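PDB 2IY9: SUBA from Escherichia coli, which is the protease subunit of an AB5 toxin and cleaves the host endoplasmic reticulum chaperone BiP in the hinge between its ATPase and protein-binding domains. Local coordinates for residues R128-I133 / S160-L165; A186-L191 / N245-A250; S279-A284 / E324-M329. One frame throughout, in Å; residues are numbered along the deposited sequence.

Interaction 1: residues R128-I133 / S160-L165; sequences RAIESI and SVWTEL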
loop_
_atom_site.group_PDB
_atom_site.type_symbol
_atom_site.label_atom_id
_atom_site.label_comp_id
_atom_site.label_asym_id
_atom_site.label_seq_id
_atom_site.Cartn_x
_atom_site.Cartn_y
_atom_site.Cartn_z
ATOM N N ARG A 128 1.354 0.206 17.246
ATOM C CA ARG A 128 1.860 -1.025 17.858
ATOM C C ARG A 128 2.256 -2.065 16.805
ATOM O O ARG A 128 3.273 -2.751 16.947
ATOM C CB ARG A 128 0.846 -1.628 18.833
ATOM C CG ARG A 128 0.435 -0.710 19.985
ATOM C CD ARG A 128 1.612 -0.209 20.818
ATOM N NE ARG A 128 1.182 0.953 21.598
ATOM C CZ ARG A 128 1.521 2.216 21.353
ATOM N NH1 ARG A 128 2.351 2.526 20.363
ATOM N NH2 ARG A 128 1.045 3.177 22.129
ATOM N N ALA A 129 1.447 -2.165 15.753
ATOM C CA ALA A 129 1.711 -3.077 14.638
ATOM C C ALA A 129 3.058 -2.790 14.008
ATOM O O ALA A 129 3.832 -3.717 13.757
ATOM C CB ALA A 129 0.606 -2.978 13.597
ATOM N N ILE A 130 3.337 -1.501 13.781
ATOM C CA ILE A 130 4.570 -1.070 13.132
ATOM C C ILE A 130 5.775 -1.212 14.070
ATOM O O ILE A 130 6.819 -1.716 13.663
ATOM C CB ILE A 130 4.466 0.377 12.582
ATOM C CG1 ILE A 130 3.448 0.454 11.437
ATOM C CG2 ILE A 130 5.827 0.847 12.058
ATOM C CD1 ILE A 130 3.011 1.896 11.099
ATOM N N GLU A 131 5.618 -0.787 15.324
ATOM C CA GLU A 131 6.663 -0.983 16.344
ATOM C C GLU A 131 7.092 -2.445 16.432
ATOM O O GLU A 131 8.262 -2.741 16.682
ATOM C CB GLU A 131 6.190 -0.535 17.731
ATOM C CG GLU A 131 6.042 0.967 17.923
ATOM C CD GLU A 131 5.329 1.317 19.233
ATOM O OE1 GLU A 131 4.788 0.405 19.900
ATOM O OE2 GLU A 131 5.303 2.507 19.595
ATOM N N SER A 132 6.135 -3.350 16.257
ATOM C CA SER A 132 6.402 -4.792 16.317
ATOM C C SER A 132 7.320 -5.245 15.178
ATOM O O SER A 132 8.260 -6.029 15.393
ATOM C CB SER A 132 5.087 -5.585 16.343
ATOM O OG SER A 132 5.335 -6.975 16.222
ATOM N N ILE A 133 7.081 -4.727 13.975
ATOM C CA ILE A 133 8.006 -4.955 12.861
ATOM C C ILE A 133 9.391 -4.393 13.179
ATOM O O ILE A 133 10.417 -5.071 13.012
ATOM C CB ILE A 133 7.518 -4.306 11.549
ATOM C CG1 ILE A 133 6.139 -4.841 11.156
ATOM C CG2 ILE A 133 8.542 -4.567 10.417
ATOM C CD1 ILE A 133 5.438 -4.044 10.045
ATOM N N SER A 160 2.260 13.241 17.657
ATOM C CA SER A 160 3.576 13.097 18.236
ATOM C C SER A 160 4.091 11.671 18.196
ATOM O O SER A 160 5.265 11.460 17.917
ATOM C CB SER A 160 3.552 13.595 19.679
ATOM O OG SER A 160 4.698 14.384 19.934
ATOM N N VAL A 161 3.220 10.697 18.473
ATOM C CA VAL A 161 3.629 9.278 18.454
ATOM C C VAL A 161 3.913 8.819 17.019
ATOM O O VAL A 161 4.919 8.158 16.773
ATOM C CB VAL A 161 2.601 8.340 19.152
ATOM C CG1 VAL A 161 3.092 6.877 19.142
ATOM C CG2 VAL A 161 2.361 8.773 20.593
ATOM N N TRP A 162 3.038 9.196 16.078
ATOM C CA TRP A 162 3.246 8.911 14.657
ATOM C C TRP A 162 4.518 9.573 14.108
ATOM O O TRP A 162 5.318 8.939 13.423
ATOM C CB TRP A 162 2.052 9.389 13.827
ATOM C CG TRP A 162 0.937 8.391 13.604
ATOM C CD1 TRP A 162 -0.375 8.540 13.957
ATOM C CD2 TRP A 162 1.030 7.119 12.944
ATOM N NE1 TRP A 162 -1.099 7.442 13.566
ATOM C CE2 TRP A 162 -0.265 6.553 12.945
ATOM C CE3 TRP A 162 2.078 6.402 12.360
ATOM C CZ2 TRP A 162 -0.537 5.296 12.386
ATOM C CZ3 TRP A 162 1.807 5.153 11.808
ATOM C CH2 TRP A 162 0.513 4.616 11.824
ATOM N N THR A 163 4.693 10.856 14.406
ATOM C CA THR A 163 5.809 11.619 13.863
ATOM C C THR A 163 7.160 11.114 14.391
ATOM O O THR A 163 8.139 11.030 13.642
ATOM C CB THR A 163 5.592 13.131 14.109
ATOM O OG1 THR A 163 4.535 13.589 13.253
ATOM C CG2 THR A 163 6.833 13.921 13.815
ATOM N N GLU A 164 7.212 10.758 15.671
ATOM C CA GLU A 164 8.427 10.160 16.233
ATOM C C GLU A 164 8.768 8.844 15.510
ATOM O O GLU A 164 9.911 8.631 15.083
ATOM C CB GLU A 164 8.268 9.933 17.744
ATOM C CG GLU A 164 9.583 9.624 18.485
ATOM C CD GLU A 164 10.070 8.188 18.293
ATOM O OE1 GLU A 164 9.224 7.260 18.236
ATOM O OE2 GLU A 164 11.305 7.983 18.189
ATOM N N LEU A 165 7.766 7.982 15.359
ATOM C CA LEU A 165 7.962 6.652 14.759
ATOM C C LEU A 165 8.403 6.748 13.302
ATOM O O LEU A 165 9.324 6.051 12.878
ATOM C CB LEU A 165 6.687 5.804 14.868
ATOM C CG LEU A 165 6.841 4.381 14.316
ATOM C CD1 LEU A 165 6.107 3.363 15.143
ATOM C CD2 LEU A 165 6.412 4.316 12.848
#

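Interaction 2: residues A186-L191 / N245-A250; sequences ADIRKL and NWVDIA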
loop_
_atom_site.group_PDB
_atom_site.type_symbol
_atom_site.label_atom_id
_atom_site.label_comp_id
_atom_site.label_asym_id
_atom_site.label_seq_id
_atom_site.Cartn_x
_atom_site.Cartn_y
_atom_site.Cartn_z
ATOM N N ALA A 186 -12.090 14.552 -0.868
ATOM C CA ALA A 186 -11.688 15.830 -0.266
ATOM C C ALA A 186 -10.279 16.252 -0.689
ATOM O O ALA A 186 -9.413 15.404 -0.928
ATOM C CB ALA A 186 -11.797 15.773 1.262
ATOM N N ASP A 187 -10.065 17.567 -0.773
ATOM C CA ASP A 187 -8.733 18.155 -0.956
ATOM C C ASP A 187 -8.027 18.170 0.401
ATOM O O ASP A 187 -8.421 18.912 1.310
ATOM C CB ASP A 187 -8.874 19.578 -1.514
ATOM C CG ASP A 187 -7.535 20.267 -1.778
ATOM O OD1 ASP A 187 -6.493 19.877 -1.197
ATOM O OD2 ASP A 187 -7.538 21.242 -2.565
ATOM N N ILE A 188 -6.989 17.336 0.527
ATOM C CA ILE A 188 -6.236 17.169 1.782
ATOM C C ILE A 188 -5.637 18.491 2.307
ATOM O O ILE A 188 -5.461 18.666 3.513
ATOM C CB ILE A 188 -5.115 16.102 1.636
ATOM C CG1 ILE A 188 -5.710 14.765 1.165
ATOM C CG2 ILE A 188 -4.373 15.897 2.981
ATOM C CD1 ILE A 188 -4.713 13.862 0.458
ATOM N N ARG A 189 -5.331 19.407 1.390
ATOM C CA ARG A 189 -4.810 20.719 1.764
ATOM C C ARG A 189 -5.813 21.554 2.577
ATOM O O ARG A 189 -5.410 22.394 3.369
ATOM C CB ARG A 189 -4.338 21.491 0.530
ATOM C CG ARG A 189 -3.165 20.823 -0.200
ATOM C CD ARG A 189 -3.001 21.325 -1.621
ATOM N NE ARG A 189 -4.166 21.020 -2.447
ATOM C CZ ARG A 189 -4.189 21.050 -3.781
ATOM N NH1 ARG A 189 -3.097 21.363 -4.467
ATOM N NH2 ARG A 189 -5.312 20.749 -4.427
ATOM N N LYS A 190 -7.106 21.296 2.398
ATOM C CA LYS A 190 -8.172 22.063 3.056
ATOM C C LYS A 190 -8.819 21.364 4.253
ATOM O O LYS A 190 -9.574 21.984 5.006
ATOM C CB LYS A 190 -9.269 22.392 2.058
ATOM C CG LYS A 190 -8.805 23.180 0.835
ATOM C CD LYS A 190 -9.994 23.413 -0.088
ATOM C CE LYS A 190 -10.589 22.095 -0.581
ATOM N NZ LYS A 190 -12.039 22.129 -0.967
ATOM N N LEU A 191 -8.555 20.069 4.407
ATOM C CA LEU A 191 -9.044 19.325 5.549
ATOM C C LEU A 191 -8.377 19.841 6.812
ATOM O O LEU A 191 -7.249 20.342 6.763
ATOM C CB LEU A 191 -8.716 17.839 5.386
ATOM C CG LEU A 191 -9.533 17.011 4.393
ATOM C CD1 LEU A 191 -9.031 15.577 4.428
ATOM C CD2 LEU A 191 -11.020 17.059 4.724
ATOM N N ASN A 245 1.676 17.823 -2.738
ATOM C CA ASN A 245 2.439 17.794 -1.472
ATOM C C ASN A 245 1.836 16.917 -0.352
ATOM O O ASN A 245 2.418 16.799 0.734
ATOM C CB ASN A 245 2.739 19.211 -0.956
ATOM C CG ASN A 245 4.086 19.302 -0.260
ATOM O OD1 ASN A 245 4.235 20.014 0.740
ATOM N ND2 ASN A 245 5.077 18.585 -0.784
ATOM N N TRP A 246 0.677 16.307 -0.624
ATOM C CA TRP A 246 0.053 15.359 0.304
ATOM C C TRP A 246 -0.179 13.971 -0.320
ATOM O O TRP A 246 -0.705 13.076 0.341
ATOM C CB TRP A 246 -1.268 15.917 0.843
ATOM C CG TRP A 246 -1.096 17.159 1.648
ATOM C CD1 TRP A 246 -1.006 18.444 1.178
ATOM C CD2 TRP A 246 -0.988 17.241 3.073
ATOM N NE1 TRP A 246 -0.855 19.324 2.231
ATOM C CE2 TRP A 246 -0.841 18.611 3.404
ATOM C CE3 TRP A 246 -0.993 16.289 4.103
ATOM C CZ2 TRP A 246 -0.695 19.049 4.725
ATOM C CZ3 TRP A 246 -0.863 16.729 5.423
ATOM C CH2 TRP A 246 -0.721 18.102 5.718
ATOM N N VAL A 247 0.223 13.815 -1.583
ATOM C CA VAL A 247 0.078 12.563 -2.331
ATOM C C VAL A 247 1.361 12.370 -3.146
ATOM O O VAL A 247 1.766 13.275 -3.885
ATOM C CB VAL A 247 -1.150 12.613 -3.294
ATOM C CG1 VAL A 247 -1.260 11.327 -4.116
ATOM C CG2 VAL A 247 -2.472 12.902 -2.518
ATOM N N ASP A 248 1.995 11.202 -3.015
ATOM C CA ASP A 248 3.254 10.922 -3.729
ATOM C C ASP A 248 3.066 10.324 -5.129
ATOM O O ASP A 248 3.848 10.605 -6.045
ATOM C CB ASP A 248 4.153 10.006 -2.888
ATOM C CG ASP A 248 4.567 10.650 -1.575
ATOM O OD1 ASP A 248 5.253 11.695 -1.608
ATOM O OD2 ASP A 248 4.186 10.126 -0.508
ATOM N N ILE A 249 2.029 9.502 -5.281
ATOM C CA ILE A 249 1.794 8.748 -6.512
ATOM C C ILE A 249 0.314 8.381 -6.606
ATOM O O ILE A 249 -0.369 8.219 -5.578
ATOM C CB ILE A 249 2.676 7.454 -6.565
ATOM C CG1 ILE A 249 2.781 6.903 -7.995
ATOM C CG2 ILE A 249 2.164 6.383 -5.575
ATOM C CD1 ILE A 249 3.850 5.816 -8.163
ATOM N N ALA A 250 -0.172 8.250 -7.837
ATOM C CA ALA A 250 -1.502 7.727 -8.075
ATOM C C ALA A 250 -1.407 6.389 -8.793
ATOM O O ALA A 250 -0.506 6.151 -9.610
ATOM C CB ALA A 250 -2.350 8.725 -8.871
#

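Interaction 3: residues S279-A284 / E324-M329; sequences SGVLAA and EKAISM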
loop_
_atom_site.group_PDB
_atom_site.type_symbol
_atom_site.label_atom_id
_atom_site.label_comp_id
_atom_site.label_asym_id
_atom_site.label_seq_id
_atom_site.Cartn_x
_atom_site.Cartn_y
_atom_site.Cartn_z
ATOM N N SER A 279 1.987 -1.435 -3.383
ATOM C CA SER A 279 2.714 -2.379 -2.536
ATOM C C SER A 279 3.145 -3.623 -3.292
ATOM O O SER A 279 4.242 -4.120 -3.067
ATOM C CB SER A 279 1.880 -2.787 -1.315
ATOM O OG SER A 279 1.788 -1.712 -0.399
ATOM N N GLY A 280 2.287 -4.127 -4.185
ATOM C CA GLY A 280 2.669 -5.294 -4.999
ATOM C C GLY A 280 3.830 -4.997 -5.937
ATOM O O GLY A 280 4.703 -5.841 -6.150
ATOM N N VAL A 281 3.845 -3.792 -6.495
ATOM C CA VAL A 281 4.935 -3.376 -7.384
ATOM C C VAL A 281 6.224 -3.248 -6.565
ATOM O O VAL A 281 7.258 -3.755 -6.963
ATOM C CB VAL A 281 4.609 -2.064 -8.139
ATOM C CG1 VAL A 281 5.822 -1.591 -8.976
ATOM C CG2 VAL A 281 3.354 -2.250 -9.022
ATOM N N LEU A 282 6.152 -2.595 -5.412
ATOM C CA LEU A 282 7.322 -2.509 -4.547
ATOM C C LEU A 282 7.811 -3.896 -4.107
ATOM O O LEU A 282 9.023 -4.133 -4.045
ATOM C CB LEU A 282 7.060 -1.604 -3.345
ATOM C CG LEU A 282 7.063 -0.092 -3.581
ATOM C CD1 LEU A 282 6.330 0.599 -2.400
ATOM C CD2 LEU A 282 8.470 0.463 -3.736
ATOM N N ALA A 283 6.882 -4.811 -3.843
ATOM C CA ALA A 283 7.246 -6.200 -3.502
ATOM C C ALA A 283 8.059 -6.849 -4.624
ATOM O O ALA A 283 9.092 -7.478 -4.368
ATOM C CB ALA A 283 6.007 -7.030 -3.189
ATOM N N ALA A 284 7.585 -6.683 -5.859
ATOM C CA ALA A 284 8.247 -7.212 -7.043
ATOM C C ALA A 284 9.663 -6.653 -7.187
ATOM O O ALA A 284 10.601 -7.394 -7.463
ATOM C CB ALA A 284 7.419 -6.908 -8.287
ATOM N N GLU A 324 6.253 -1.298 -15.226
ATOM C CA GLU A 324 7.251 -1.741 -16.195
ATOM C C GLU A 324 8.567 -1.012 -15.957
ATOM O O GLU A 324 9.616 -1.644 -15.821
ATOM C CB GLU A 324 6.764 -1.547 -17.643
ATOM C CG GLU A 324 7.870 -1.765 -18.693
ATOM C CD GLU A 324 7.398 -1.491 -20.107
ATOM O OE1 GLU A 324 7.633 -0.368 -20.611
ATOM O OE2 GLU A 324 6.782 -2.394 -20.712
ATOM N N LYS A 325 8.500 0.313 -15.893
ATOM C CA LYS A 325 9.671 1.139 -15.664
ATOM C C LYS A 325 10.261 0.962 -14.254
ATOM O O LYS A 325 11.478 0.842 -14.118
ATOM C CB LYS A 325 9.348 2.609 -15.964
ATOM C CG LYS A 325 10.555 3.540 -16.033
ATOM C CD LYS A 325 11.412 3.298 -17.271
ATOM C CE LYS A 325 12.468 4.390 -17.439
ATOM N NZ LYS A 325 13.163 4.699 -16.156
ATOM N N ALA A 326 9.412 0.943 -13.221
ATOM C CA ALA A 326 9.879 0.727 -11.845
ATOM C C ALA A 326 10.650 -0.583 -11.689
ATOM O O ALA A 326 11.750 -0.601 -11.128
ATOM C CB ALA A 326 8.705 0.770 -10.856
ATOM N N ILE A 327 10.061 -1.668 -12.183
ATOM C CA ILE A 327 10.636 -3.002 -12.026
ATOM C C ILE A 327 11.888 -3.132 -12.898
ATOM O O ILE A 327 12.938 -3.554 -12.413
ATOM C CB ILE A 327 9.592 -4.124 -12.278
ATOM C CG1 ILE A 327 8.557 -4.134 -11.137
ATOM C CG2 ILE A 327 10.285 -5.505 -12.433
ATOM C CD1 ILE A 327 7.262 -4.877 -11.443
ATOM N N SER A 328 11.777 -2.723 -14.163
ATOM C CA SER A 328 12.919 -2.699 -15.085
ATOM C C SER A 328 14.115 -1.936 -14.508
ATOM O O SER A 328 15.217 -2.476 -14.439
ATOM C CB SER A 328 12.508 -2.117 -16.438
ATOM O OG SER A 328 13.550 -2.275 -17.389
ATOM N N MET A 329 13.892 -0.699 -14.070
ATOM C CA MET A 329 14.968 0.129 -13.498
ATOM C C MET A 329 15.604 -0.503 -12.265
ATOM O O MET A 329 16.832 -0.596 -12.158
ATOM C CB MET A 329 14.464 1.534 -13.145
ATOM C CG MET A 329 14.302 2.487 -14.330
ATOM S SD MET A 329 15.734 2.624 -15.442
ATOM C CE MET A 329 16.993 3.330 -14.373
#

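Interaction 1: residues R128-I133 / S160-L165
Ile130 of helix 125-134 meets Trp162 and Leu165 of helix 160-172, two helices that flank strand 147-149 in chain order within the subtilisin-like alpha/beta fold. The short segments run nearly parallel (23°) with axes 11.6 Å apart, so long side chains, not backbones, bridge the gap. The tight part lies on the buried side, where Ile130 uses both of its branches. Its CG1 stands beside the backbone N (chi1 -66°) and carries CD1 to the six-membered ring of Trp162, 3.5 Å from CZ3. That methyl comes in at the ring edge, near the indole plane, and the two side chains cross at about a right angle. The other branch, CG2, packs on Leu165, with 3.6 Å to CD2. Leu165 sends CG anti to its own backbone N, which projects the isobutyl group towards the neighbouring helix. Outside the pair, Ile130 also touches Ile149 of strand 147-149, and the Trp162 indole meets the ring of Trp198. The Ile130 side chain is about 11 Å from that of Asp52, assigned to the charge relay system.

Towards solvent the packing thins. Exposed Val161 points towards the other helix but makes no close contact with residues 128-133; it touches Ile127, earlier on that helix. Glu131 contributes only its aliphatic part. One turn earlier on the same helix, Arg128 NH1 pairs with Glu131 OE2 at 3.1 Å, while Glu164 OE1 bridges to Arg168; these pairings probably temper the repulsion between the two glutamates, whose OE2 (Glu131) and OE1 (Glu164) stay 6.3 Å apart. Where the two zones join, the methylene CG of Glu131 lies 3.7 Å from Leu165 CD1.

Interaction 2: residues A186-L191 / N245-A250
Arg189 meets Trp246 with its methylene CG, not with its guanidinium group, whose plane is turned 69° from the indole. CG sits 3.5 Å from Trp246 CD1, and the backbone N of Arg189 also lies over one face of the ring. The charged end is drawn back along its own loop by Asp187. There NE gives an almost straight bond (166°) to the syn lone pair of Asp187 OD1 at 2.9 Å, and NH2 reaches OD2 from above the carboxylate plane, a side-on grip by two nitrogens. Asp187 OD1 also accepts from Arg189 N, closing an Asx turn, which probably helps hold the bend of the loop. Within this turn, Ile188 packs its CG2 3.6 Å from Trp246 CE3, while CD1, on its other branch, comes within 3.8 Å of Val247 CG2. Arg196 supplies a cation-pi contact to the same indole, which also stacks with His203; the Arg189 guanidinium has a second anionic partner, Asp313, through NH1. The contact thus joins the long loop between strand 176-180 and helix 207-211 to the residues leading into strand 249-252, an edge strand of the parallel sheet; Val247, just before it, rests on Ala219 of neighbouring strand 215-221.

Interaction 3: residues S279-A284 / E324-M329
Ile327 holds CG1 beside its backbone N (chi1 -69°) and continues extended through chi2 (162°), which carries CD1 across to 3.8 Å from the CB of Ala284. From the facing helix Val281 answers with CG1 anti to its backbone N, which points this methyl at the facing helix, 4.2 Å from Ala326 CB and 4.3 Å from Ile327 CG1. The isoleucine has the largest share of the contact: its terminal methyl lies against an alanine, where the helix surface is low, and its CG1 borders the valine branch. All four residues are buried and the contact is purely apolar. The segment axes come within 9.6 Å, consistent with the small alanines on both sides, and the CA atoms of Ala284 and Ile327 are 6.9 Å apart. The helices run nearly parallel at that point, 21° between their directions. Around them, Thr36 of helix 34-38 touches Ile327, Ser304 of helix 294-304 touches Ala326, and Leu282 packs on Val178 of the central sheet. The disulfide Cys288-Cys331 links the same two helices further on. Helix 271-288, which bears the assigned nucleophile Ser272 near its start, is the central helix of the subtilisin fold, and here it receives helix 323-331 of the A2 domain, which enters the SubB pentamer pore.

From the N terminus the three contacts follow one another in series; none nests in or crosses another. Interaction 1 closes a connection of 26 residues that includes strand 147-149 and joins two helices of the alpha/beta core. Interaction 2 then spans 53 residues, taking in helix 207-211 and strand 215-221, and fastens a surface loop to the approach to the edge strand 249-252. Interaction 3 closes 39 residues, including helix 294-304, and fixes helix 323-331, the last helix of the model, to the helix that starts at the active site. Their centres are 22 to 26 Å apart and the contacts do not touch one another; they tie separate parts of the fold, the last joining the A2 helix to the catalytic core.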